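Local coordinates for translation initiation factor eIF2B subunit epsilon (Schizosaccharomyces pombe, PDB 5B04), which serves as a component of the eIF2B complex, which catalyses the exchange of GDP for GTP on the gamma subunit of initiation factor eIF2, at residues Asp25-Arg30 with Leu125-Val130; Asn133-Glu138 with Lys267-Ala272; Met157-Ala162 with Leu218-Ile223; Ala170-Ser175 with Arg273-Gln278. All coordinates share one frame; numbering follows the deposited sequence.

How the contacts relate
All four contacts lie in the nucleotidyltransferase-like domain. Contacts 1 and 3 reach the same mixed sheet, through the neighbouring strands 123-127 and 212-226, and their centres are about 16 Å apart. Contact 4 is centred about 11 Å from each of them: Arg-273 ties it to contact 1, its NH1 bonding Ser-127 O and Tyr-27 OH, and the Glu-173 backbone ties it to Asp-220 of contact 3. Contact 2, about 10 Å from contact 3, joins it through Arg-160, whose NH2 lies 2.8 Å from Asn-269 O, and a Lys-267 to Glu-161 salt bridge. The phosphate ion, probably from the crystallisation liquor, sits at contact 4 and is also salt-bridged by Arg-30 of contact 1.

Contact 1. Residues Asp25-Arg30 with Leu125-Val130; sequences DSYNYR and LVSGDV
Ser-26 and Tyr-27 meet Ser-127 and Gly-128 where two parallel, adjacent strands of the nucleotidyltransferase-like sheet, 19-23 and 123-127, run out into loops. The loop after the first strand is the place of the nucleotide-binding loop in sugar nucleotidyltransferases; here it carries a type II beta turn from Tyr-27 to Arg-30. The polar link is hydroxyl to hydroxyl: Ser-26 OG and Ser-127 OG are hydrogen-bonded at 2.6 Å, and either may donate. Ser-26 OG has a second partner in Leu-23 O, at the end of strand 19-23. Other touches are made by the rim of the Tyr-27 ring. Tyr-27 has CG anti to its own carbonyl carbon (chi1 -58°), and the CE2 edge of its ring comes to Ser-127 O, 3.5 Å away and in the ring plane. Both that oxygen and the Tyr-27 hydroxyl accept from Arg-273 NH1. An alanine in place of Tyr-27 would probably cost this guanidinium one of its oxygen partners and open a gap beside Gly-128. Gly-128 itself takes backbone angles (phi 98°, psi -140°) at which a CB would press on Ser-127 O. Its CA sits 3.9 Å from Tyr-27 CE2, also at the ring edge.

Contact 2. Residues Asn133-Glu138 with Lys267-Ala272; sequences NVPLNE and KENYAA
Val-134 and Asn-269 bring the two backbones closest, CA to CA 5.6 Å, and the neighbouring Asn-133 and Tyr-270 follow at 6.0 Å, yet no hydrogen bond joins the two segments. What holds them is side-chain packing round Asn-269. Its CB is touched by two groups, Asn-133 OD1 at 3.3 Å and Val-134 CG2 at 3.5 Å. Farther out, Asn-269 ND2 comes within 3.6 Å of Pro-135 CD, the two side chains crossing at about a right angle. The amide planes of Asn-133 and Asn-269 are 67° apart, far from stacked. Asn-133 places CG between its backbone N and carbonyl carbon (chi1 50°); its OD1 lies near Tyr-270 N, but the angle there is too poor for a hydrogen bond, while ND2 donates to Tyr-293 O. The site is one end of the small antiparallel sheet of strands 130-132 and 271-273 in the nucleotidyltransferase-like domain, where the chain leaves the first strand for helix 137-147. The beta subunit of eIF2B comes up against it: Asn-269 N donates to Asp-340 of that chain, and the Tyr-270 ring meets its Phe-345 with planes nearly perpendicular. Beside the sheet, Val-134 CG2 also reaches Ala-271 CB at 4.3 Å, an apolar touch.

Contact 3. Residues Met157-Ala162 with Leu218-Ile223; sequences MVVREA and LIDCQI
Ile-219 lies across from Arg-160 and is worth following outwards. Its CB rests 3.5 Å from Arg-160 O and also faces Arg-160 CB. CG1, set anti to the carbonyl carbon (chi1 -73°), passes on to Ala-162 CB at 3.7 Å, and CD1 at the tip stays on that same methyl, 3.8 Å away. Beyond the two segments the side chain also packs on Glu-173 and on Phe-345 of the eIF2B beta subunit. Beneath it the backbones are joined both ways, Arg-160 N to Ile-219 O (2.9 Å, N-H...O 166°) and Ile-219 N back to Arg-160 O. This is the antiparallel pairing of strands 153-161 and 212-226 inside the mixed sheet of the nucleotidyltransferase-like domain, strand 260-266 running parallel on the far edge of 153-161. Past Asp-220 the partner strand is interrupted: Gln-222 has a positive phi of 57°, and beyond it Val-158 N donates to Ile-223 O at 3.1 Å. In this irregular part Cys-221 points toward strand 153-161 and lays SG 3.8 Å from Arg-160 CB. On the face opposite Ile-219, Leu-218 splits its branches, CD1 touching Val-159 CG2 at 4.0 Å and CD2 lying over Glu-161 CA. Arg-160 bends at chi2, and its NH2 donates to Asn-269 O.

Contact 4. Residues Ala170-Ser175 with Arg273-Gln278; sequences ARTESS and RVRSLQ. With PO4 (phosphate ion), chain S.
Glu-173 and Arg-275 reach toward each other tip to tip, their carboxylate and guanidinium planes only 18° apart. The grip is side-on: Arg-275 NE meets Glu-173 OE2 at 2.9 Å on its syn side, and NH2 meets OE1 on its syn lone pair at 3.3 Å, both oxygens close to the guanidinium plane. Thr-172 slides past Arg-275 in the opposite direction and puts OG1 over the centre of the guanidinium, 3.3 Å from CZ. Thr-172 is a known phosphorylation site, unmodified here. In the guanidinium plane, a phosphate ion probably from the crystallisation liquor takes a bond on O2 from Arg-275 NH1 at 2.9 Å, the others from NH1 and NH2 being weak. The other branch of Thr-172, CG2, meets the edge of a second guanidinium, 3.8 Å from Arg-273 NH2; Arg-273 also turns NH1 to Ser-127 O. An alanine in place of Arg-275 would probably leave the Glu-173 carboxylate without its salt-bridge mate and the phosphate more loosely held. The contact ties the loop between strands 153-161 and 175-179, itself bonded through the Glu-173 backbone to Asp-220 of strand 212-226, to the link from strand 271-273 into helix 277-288, where Ser-276 is the N-cap.

Contact 1. Residues Asp25-Arg30 with Leu125-Val130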
# COMPACT_ATOMS: atom_id res chain seq x y z
N ASP I 25 -62.31 -20.13 -7.15
CA ASP I 25 -63.21 -20.89 -7.97
C ASP I 25 -63.48 -20.17 -9.25
O ASP I 25 -64.29 -20.62 -10.03
CB ASP I 25 -64.54 -21.05 -7.25
CG ASP I 25 -65.43 -22.04 -7.92
OD1 ASP I 25 -65.33 -23.23 -7.61
OD2 ASP I 25 -66.25 -21.64 -8.76
N SER I 26 -62.82 -19.05 -9.46
CA SER I 26 -63.09 -18.28 -10.65
C SER I 26 -62.70 -19.02 -11.89
O SER I 26 -63.42 -19.02 -12.86
CB SER I 26 -62.37 -16.96 -10.59
OG SER I 26 -63.23 -15.98 -10.07
N TYR I 27 -61.54 -19.65 -11.86
CA TYR I 27 -61.03 -20.27 -13.07
C TYR I 27 -61.02 -21.76 -13.06
O TYR I 27 -60.54 -22.39 -13.97
CB TYR I 27 -59.67 -19.70 -13.40
CG TYR I 27 -59.75 -18.22 -13.56
CD1 TYR I 27 -60.15 -17.67 -14.74
CD2 TYR I 27 -59.47 -17.40 -12.52
CE1 TYR I 27 -60.26 -16.31 -14.89
CE2 TYR I 27 -59.57 -16.04 -12.66
CZ TYR I 27 -59.96 -15.51 -13.84
OH TYR I 27 -60.05 -14.16 -13.97
N ASN I 28 -61.60 -22.36 -12.04
CA ASN I 28 -61.72 -23.79 -11.99
C ASN I 28 -62.40 -24.04 -13.30
O ASN I 28 -62.98 -23.13 -13.83
CB ASN I 28 -62.48 -24.17 -10.74
CG ASN I 28 -61.98 -25.45 -10.12
OD1 ASN I 28 -61.25 -26.21 -10.75
ND2 ASN I 28 -62.37 -25.69 -8.89
N TYR I 29 -62.29 -25.27 -13.79
CA TYR I 29 -62.76 -25.75 -15.09
C TYR I 29 -61.95 -25.25 -16.27
O TYR I 29 -62.30 -25.47 -17.41
CB TYR I 29 -64.15 -25.14 -15.44
CG TYR I 29 -64.15 -23.98 -16.44
CD1 TYR I 29 -63.80 -22.70 -16.05
CD2 TYR I 29 -64.43 -24.20 -17.77
CE1 TYR I 29 -63.76 -21.66 -16.96
CE2 TYR I 29 -64.40 -23.17 -18.69
CZ TYR I 29 -64.06 -21.90 -18.27
OH TYR I 29 -64.02 -20.88 -19.18
N ARG I 30 -60.86 -24.58 -15.97
CA ARG I 30 -59.99 -24.12 -17.02
C ARG I 30 -58.89 -25.14 -16.88
O ARG I 30 -58.13 -25.36 -17.79
CB ARG I 30 -59.41 -22.75 -16.79
CG ARG I 30 -58.69 -22.21 -18.00
CD ARG I 30 -59.50 -21.16 -18.73
NE ARG I 30 -58.76 -20.68 -19.88
CZ ARG I 30 -58.55 -19.41 -20.14
NH1 ARG I 30 -59.03 -18.48 -19.33
NH2 ARG I 30 -57.87 -19.05 -21.21
N LEU I 125 -60.41 -6.20 -4.38
CA LEU I 125 -61.16 -7.22 -5.10
C LEU I 125 -60.26 -8.00 -6.05
O LEU I 125 -59.61 -7.43 -6.93
CB LEU I 125 -62.32 -6.58 -5.88
CG LEU I 125 -63.16 -7.53 -6.73
CD1 LEU I 125 -63.75 -8.64 -5.87
CD2 LEU I 125 -64.26 -6.77 -7.44
N VAL I 126 -60.24 -9.32 -5.86
CA VAL I 126 -59.38 -10.20 -6.65
C VAL I 126 -60.13 -11.44 -7.13
O VAL I 126 -60.76 -12.14 -6.34
CB VAL I 126 -58.14 -10.63 -5.84
CG1 VAL I 126 -57.51 -11.88 -6.45
CG2 VAL I 126 -57.13 -9.50 -5.75
N SER I 127 -60.06 -11.70 -8.43
CA SER I 127 -60.68 -12.90 -9.00
C SER I 127 -59.62 -13.94 -9.34
O SER I 127 -58.75 -13.71 -10.18
CB SER I 127 -61.49 -12.54 -10.25
OG SER I 127 -62.27 -13.64 -10.68
N GLY I 128 -59.69 -15.09 -8.67
CA GLY I 128 -58.70 -16.14 -8.84
C GLY I 128 -57.67 -16.10 -7.73
O GLY I 128 -58.00 -15.86 -6.57
N ASP I 129 -56.41 -16.33 -8.09
CA ASP I 129 -55.31 -16.24 -7.13
C ASP I 129 -54.16 -15.41 -7.69
O ASP I 129 -53.77 -15.58 -8.85
CB ASP I 129 -54.81 -17.63 -6.73
CG ASP I 129 -55.74 -18.32 -5.76
OD1 ASP I 129 -55.79 -17.90 -4.58
OD2 ASP I 129 -56.42 -19.29 -6.16
N VAL I 130 -53.63 -14.51 -6.87
CA VAL I 130 -52.54 -13.65 -7.31
C VAL I 130 -51.20 -14.07 -6.71
O VAL I 130 -51.13 -14.65 -5.63
CB VAL I 130 -52.80 -12.17 -6.94
CG1 VAL I 130 -54.12 -11.71 -7.51
CG2 VAL I 130 -52.79 -11.99 -5.43

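Contact 2. Residues Asn133-Glu138 with Lys267-Ala272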
# COMPACT_ATOMS: atom_id res chain seq x y z
N ASN I 133 -45.37 -9.52 -4.87
CA ASN I 133 -44.64 -8.93 -3.76
C ASN I 133 -44.85 -7.42 -3.73
O ASN I 133 -44.14 -6.70 -3.03
CB ASN I 133 -43.15 -9.26 -3.84
CG ASN I 133 -42.56 -8.97 -5.21
OD1 ASN I 133 -43.24 -8.44 -6.09
ND2 ASN I 133 -41.29 -9.31 -5.39
N VAL I 134 -45.82 -6.96 -4.51
CA VAL I 134 -46.17 -5.54 -4.56
C VAL I 134 -46.88 -5.11 -3.28
O VAL I 134 -47.96 -5.62 -2.96
CB VAL I 134 -47.09 -5.21 -5.76
CG1 VAL I 134 -47.67 -3.82 -5.62
CG2 VAL I 134 -46.33 -5.36 -7.07
N PRO I 135 -46.28 -4.17 -2.54
CA PRO I 135 -46.94 -3.61 -1.36
C PRO I 135 -48.04 -2.64 -1.76
O PRO I 135 -47.77 -1.63 -2.41
CB PRO I 135 -45.80 -2.90 -0.63
CG PRO I 135 -44.84 -2.53 -1.71
CD PRO I 135 -44.93 -3.61 -2.75
N LEU I 136 -49.28 -2.95 -1.38
CA LEU I 136 -50.41 -2.12 -1.76
C LEU I 136 -50.61 -0.95 -0.80
O LEU I 136 -51.49 -0.12 -1.00
CB LEU I 136 -51.69 -2.95 -1.82
CG LEU I 136 -51.88 -3.83 -3.05
CD1 LEU I 136 -53.27 -4.44 -3.04
CD2 LEU I 136 -51.64 -3.04 -4.32
N ASN I 137 -49.79 -0.92 0.25
CA ASN I 137 -49.93 0.08 1.30
C ASN I 137 -49.91 1.51 0.75
O ASN I 137 -50.78 2.31 1.08
CB ASN I 137 -48.82 -0.10 2.34
CG ASN I 137 -49.11 0.63 3.63
OD1 ASN I 137 -48.94 1.84 3.73
ND2 ASN I 137 -49.56 -0.12 4.64
N GLU I 138 -48.93 1.81 -0.09
CA GLU I 138 -48.82 3.14 -0.70
C GLU I 138 -49.87 3.36 -1.78
O GLU I 138 -50.31 4.49 -2.00
CB GLU I 138 -47.42 3.35 -1.27
CG GLU I 138 -46.41 3.92 -0.28
CD GLU I 138 -46.20 3.02 0.92
OE1 GLU I 138 -46.39 1.79 0.80
OE2 GLU I 138 -45.84 3.55 1.99
N LYS I 267 -44.00 0.14 -11.16
CA LYS I 267 -42.81 0.07 -11.96
C LYS I 267 -41.79 -0.87 -11.38
O LYS I 267 -40.66 -0.89 -11.82
CB LYS I 267 -42.23 1.46 -12.10
CG LYS I 267 -42.80 2.22 -13.28
CD LYS I 267 -43.11 3.67 -12.94
CE LYS I 267 -43.73 4.35 -14.14
NZ LYS I 267 -42.68 4.78 -15.10
N GLU I 268 -42.13 -1.55 -10.31
CA GLU I 268 -41.17 -2.36 -9.64
C GLU I 268 -41.89 -3.59 -9.27
O GLU I 268 -43.03 -3.74 -9.61
CB GLU I 268 -40.50 -1.61 -8.53
CG GLU I 268 -40.55 -0.10 -8.63
CD GLU I 268 -40.82 0.51 -7.29
OE1 GLU I 268 -39.95 0.35 -6.41
OE2 GLU I 268 -41.89 1.14 -7.13
N ASN I 269 -41.24 -4.50 -8.58
CA ASN I 269 -41.87 -5.72 -8.16
C ASN I 269 -42.35 -6.68 -9.20
O ASN I 269 -41.71 -6.86 -10.22
CB ASN I 269 -42.79 -5.34 -7.03
CG ASN I 269 -42.10 -4.55 -5.96
OD1 ASN I 269 -41.07 -4.95 -5.47
ND2 ASN I 269 -42.69 -3.45 -5.57
N TYR I 270 -43.51 -7.25 -8.94
CA TYR I 270 -44.04 -8.35 -9.72
C TYR I 270 -45.49 -8.40 -9.44
O TYR I 270 -45.90 -8.21 -8.32
CB TYR I 270 -43.42 -9.71 -9.51
CG TYR I 270 -43.91 -10.78 -10.42
CD1 TYR I 270 -43.55 -10.79 -11.73
CD2 TYR I 270 -44.69 -11.79 -9.96
CE1 TYR I 270 -43.98 -11.77 -12.55
CE2 TYR I 270 -45.12 -12.78 -10.80
CZ TYR I 270 -44.76 -12.76 -12.07
OH TYR I 270 -45.18 -13.73 -12.90
N ALA I 271 -46.30 -8.72 -10.43
CA ALA I 271 -47.66 -9.10 -10.07
C ALA I 271 -48.27 -9.88 -11.21
O ALA I 271 -48.05 -9.55 -12.34
CB ALA I 271 -48.55 -7.93 -9.76
N ALA I 272 -49.06 -10.90 -10.91
CA ALA I 272 -49.70 -11.72 -11.91
C ALA I 272 -50.75 -12.57 -11.29
O ALA I 272 -50.74 -12.79 -10.11
CB ALA I 272 -48.68 -12.58 -12.60

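Contact 3. Residues Met157-Ala162 with Leu218-Ile223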
# COMPACT_ATOMS: atom_id res chain seq x y z
N MET I 157 -57.18 0.91 -10.28
CA MET I 157 -56.71 -0.30 -10.94
C MET I 157 -55.19 -0.44 -10.87
O MET I 157 -54.46 0.35 -11.46
CB MET I 157 -57.16 -0.32 -12.40
CG MET I 157 -58.67 -0.38 -12.58
SD MET I 157 -59.17 -0.46 -14.31
CE MET I 157 -58.69 1.17 -14.89
N VAL I 158 -54.73 -1.45 -10.13
CA VAL I 158 -53.31 -1.73 -10.03
C VAL I 158 -52.82 -2.49 -11.26
O VAL I 158 -53.31 -3.58 -11.56
CB VAL I 158 -52.98 -2.55 -8.76
CG1 VAL I 158 -51.54 -3.04 -8.80
CG2 VAL I 158 -53.24 -1.72 -7.51
N VAL I 159 -51.85 -1.92 -11.96
CA VAL I 159 -51.29 -2.54 -13.15
C VAL I 159 -49.77 -2.62 -13.07
O VAL I 159 -49.15 -1.97 -12.23
CB VAL I 159 -51.70 -1.78 -14.43
CG1 VAL I 159 -53.20 -1.90 -14.66
CG2 VAL I 159 -51.28 -0.33 -14.33
N ARG I 160 -49.18 -3.41 -13.96
CA ARG I 160 -47.73 -3.60 -13.96
C ARG I 160 -47.11 -3.14 -15.28
O ARG I 160 -47.55 -3.54 -16.36
CB ARG I 160 -47.39 -5.07 -13.71
CG ARG I 160 -45.90 -5.34 -13.55
CD ARG I 160 -45.32 -4.52 -12.42
NE ARG I 160 -43.97 -4.93 -12.06
CZ ARG I 160 -42.86 -4.43 -12.59
NH1 ARG I 160 -42.93 -3.49 -13.52
NH2 ARG I 160 -41.67 -4.87 -12.18
N GLU I 161 -46.08 -2.31 -15.18
CA GLU I 161 -45.37 -1.84 -16.35
C GLU I 161 -44.57 -2.98 -16.98
O GLU I 161 -43.84 -3.68 -16.28
CB GLU I 161 -44.44 -0.68 -15.99
CG GLU I 161 -43.93 0.11 -17.18
CD GLU I 161 -42.98 1.22 -16.77
OE1 GLU I 161 -41.95 0.92 -16.12
OE2 GLU I 161 -43.26 2.40 -17.10
N ALA I 162 -44.73 -3.17 -18.28
CA ALA I 162 -44.04 -4.25 -18.98
C ALA I 162 -43.81 -3.91 -20.45
O ALA I 162 -43.81 -2.75 -20.84
CB ALA I 162 -44.83 -5.54 -18.85
N LEU I 218 -48.73 -2.04 -20.58
CA LEU I 218 -49.17 -2.35 -19.22
C LEU I 218 -49.72 -3.77 -19.09
O LEU I 218 -50.38 -4.29 -19.99
CB LEU I 218 -50.23 -1.35 -18.77
CG LEU I 218 -49.76 0.10 -18.66
CD1 LEU I 218 -50.87 0.99 -18.12
CD2 LEU I 218 -48.52 0.19 -17.79
N ILE I 219 -49.43 -4.39 -17.95
CA ILE I 219 -50.03 -5.67 -17.60
C ILE I 219 -51.23 -5.44 -16.69
O ILE I 219 -51.09 -4.92 -15.58
CB ILE I 219 -49.03 -6.61 -16.90
CG1 ILE I 219 -48.02 -7.16 -17.91
CG2 ILE I 219 -49.76 -7.76 -16.22
CD1 ILE I 219 -47.09 -8.20 -17.33
N ASP I 220 -52.42 -5.81 -17.16
CA ASP I 220 -53.63 -5.66 -16.36
C ASP I 220 -53.74 -6.79 -15.35
O ASP I 220 -54.26 -7.86 -15.65
CB ASP I 220 -54.86 -5.62 -17.27
CG ASP I 220 -56.13 -5.27 -16.51
OD1 ASP I 220 -56.03 -4.84 -15.34
OD2 ASP I 220 -57.23 -5.42 -17.09
N CYS I 221 -53.23 -6.54 -14.15
CA CYS I 221 -53.21 -7.55 -13.09
C CYS I 221 -54.61 -7.86 -12.59
O CYS I 221 -54.85 -8.92 -12.00
CB CYS I 221 -52.33 -7.09 -11.93
SG CYS I 221 -50.74 -6.40 -12.43
N GLN I 222 -55.53 -6.92 -12.82
CA GLN I 222 -56.90 -7.01 -12.32
C GLN I 222 -56.93 -7.16 -10.80
O GLN I 222 -57.78 -7.84 -10.24
CB GLN I 222 -57.65 -8.16 -12.99
CG GLN I 222 -57.60 -8.11 -14.51
CD GLN I 222 -58.94 -8.40 -15.16
OE1 GLN I 222 -59.89 -8.81 -14.49
NE2 GLN I 222 -59.02 -8.18 -16.46
N ILE I 223 -55.96 -6.51 -10.15
CA ILE I 223 -55.99 -6.32 -8.71
C ILE I 223 -56.55 -4.92 -8.46
O ILE I 223 -55.89 -3.93 -8.75
CB ILE I 223 -54.60 -6.46 -8.07
CG1 ILE I 223 -54.05 -7.87 -8.29
CG2 ILE I 223 -54.66 -6.13 -6.59
CD1 ILE I 223 -52.72 -8.12 -7.62

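Contact 4. Residues Ala170-Ser175 with Arg273-Gln278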
# COMPACT_ATOMS: atom_id res chain seq x y z
N ALA I 170 -50.35 -11.93 -20.94
CA ALA I 170 -51.21 -12.76 -21.78
C ALA I 170 -52.35 -11.94 -22.37
O ALA I 170 -52.31 -10.71 -22.34
CB ALA I 170 -51.75 -13.94 -20.99
N ARG I 171 -53.37 -12.61 -22.89
CA ARG I 171 -54.44 -11.93 -23.61
C ARG I 171 -55.37 -11.14 -22.70
O ARG I 171 -55.80 -10.04 -23.04
CB ARG I 171 -55.25 -12.94 -24.43
CG ARG I 171 -56.27 -12.30 -25.37
CD ARG I 171 -55.62 -11.22 -26.24
NE ARG I 171 -54.87 -11.79 -27.35
CZ ARG I 171 -54.18 -11.07 -28.23
NH1 ARG I 171 -54.14 -9.74 -28.12
NH2 ARG I 171 -53.52 -11.66 -29.22
N THR I 172 -55.70 -11.71 -21.54
CA THR I 172 -56.52 -11.00 -20.56
C THR I 172 -55.79 -9.75 -20.07
O THR I 172 -56.39 -8.69 -19.91
CB THR I 172 -56.88 -11.90 -19.35
OG1 THR I 172 -57.85 -12.87 -19.75
CG2 THR I 172 -57.44 -11.08 -18.20
N GLU I 173 -54.49 -9.89 -19.85
CA GLU I 173 -53.66 -8.80 -19.36
C GLU I 173 -53.35 -7.79 -20.47
O GLU I 173 -53.00 -6.64 -20.20
CB GLU I 173 -52.36 -9.34 -18.76
CG GLU I 173 -52.54 -10.12 -17.46
CD GLU I 173 -53.14 -11.50 -17.68
OE1 GLU I 173 -53.13 -11.98 -18.84
OE2 GLU I 173 -53.61 -12.11 -16.70
N SER I 174 -53.47 -8.23 -21.72
CA SER I 174 -53.20 -7.36 -22.86
C SER I 174 -54.35 -6.38 -23.09
O SER I 174 -55.39 -6.75 -23.63
CB SER I 174 -52.96 -8.19 -24.13
OG SER I 174 -52.65 -7.35 -25.23
N SER I 175 -54.15 -5.14 -22.67
CA SER I 175 -55.17 -4.11 -22.80
C SER I 175 -54.56 -2.74 -23.06
O SER I 175 -53.42 -2.48 -22.66
CB SER I 175 -56.04 -4.06 -21.54
OG SER I 175 -56.56 -5.34 -21.22
N ARG I 273 -51.64 -13.10 -12.10
CA ARG I 273 -52.71 -13.99 -11.65
C ARG I 273 -52.63 -15.36 -12.31
O ARG I 273 -52.40 -15.46 -13.52
CB ARG I 273 -54.08 -13.37 -11.91
CG ARG I 273 -54.42 -12.20 -11.00
CD ARG I 273 -55.87 -11.78 -11.15
NE ARG I 273 -56.22 -11.52 -12.54
CZ ARG I 273 -57.22 -12.11 -13.18
NH1 ARG I 273 -57.99 -12.98 -12.55
NH2 ARG I 273 -57.47 -11.81 -14.45
N VAL I 274 -52.83 -16.40 -11.52
CA VAL I 274 -52.89 -17.76 -12.05
C VAL I 274 -54.32 -18.06 -12.49
O VAL I 274 -55.12 -18.58 -11.72
CB VAL I 274 -52.44 -18.80 -11.00
CG1 VAL I 274 -52.23 -20.15 -11.67
CG2 VAL I 274 -51.17 -18.34 -10.32
N ARG I 275 -54.62 -17.73 -13.74
CA ARG I 275 -55.99 -17.81 -14.24
C ARG I 275 -56.13 -18.85 -15.35
O ARG I 275 -57.23 -19.05 -15.88
CB ARG I 275 -56.43 -16.45 -14.75
CG ARG I 275 -55.44 -15.81 -15.70
CD ARG I 275 -56.03 -14.61 -16.42
NE ARG I 275 -55.30 -14.31 -17.64
CZ ARG I 275 -55.46 -14.97 -18.79
NH1 ARG I 275 -56.33 -15.96 -18.86
NH2 ARG I 275 -54.75 -14.63 -19.85
N SER I 276 -55.03 -19.51 -15.70
CA SER I 276 -55.05 -20.54 -16.73
C SER I 276 -53.84 -21.46 -16.62
O SER I 276 -52.99 -21.28 -15.74
CB SER I 276 -55.09 -19.90 -18.12
OG SER I 276 -53.91 -19.18 -18.39
N LEU I 277 -53.77 -22.45 -17.50
CA LEU I 277 -52.65 -23.38 -17.53
C LEU I 277 -51.36 -22.69 -17.93
O LEU I 277 -50.32 -22.84 -17.28
CB LEU I 277 -52.93 -24.54 -18.49
CG LEU I 277 -54.10 -25.46 -18.14
CD1 LEU I 277 -54.47 -26.28 -19.35
CD2 LEU I 277 -53.73 -26.37 -16.98
N GLN I 278 -51.43 -21.92 -19.02
CA GLN I 278 -50.25 -21.26 -19.58
C GLN I 278 -49.73 -20.16 -18.66
O GLN I 278 -48.53 -19.86 -18.68
CB GLN I 278 -50.58 -20.70 -20.96
CG GLN I 278 -50.76 -21.78 -22.02
CD GLN I 278 -51.72 -21.37 -23.12
OE1 GLN I 278 -52.93 -21.54 -23.00
NE2 GLN I 278 -51.18 -20.83 -24.21
P PO4 S . -55.79 -16.84 -22.45
O1 PO4 S . -54.79 -17.34 -21.43
O2 PO4 S . -56.76 -15.90 -21.77
O3 PO4 S . -56.54 -18.01 -23.03
O4 PO4 S . -55.06 -16.10 -23.55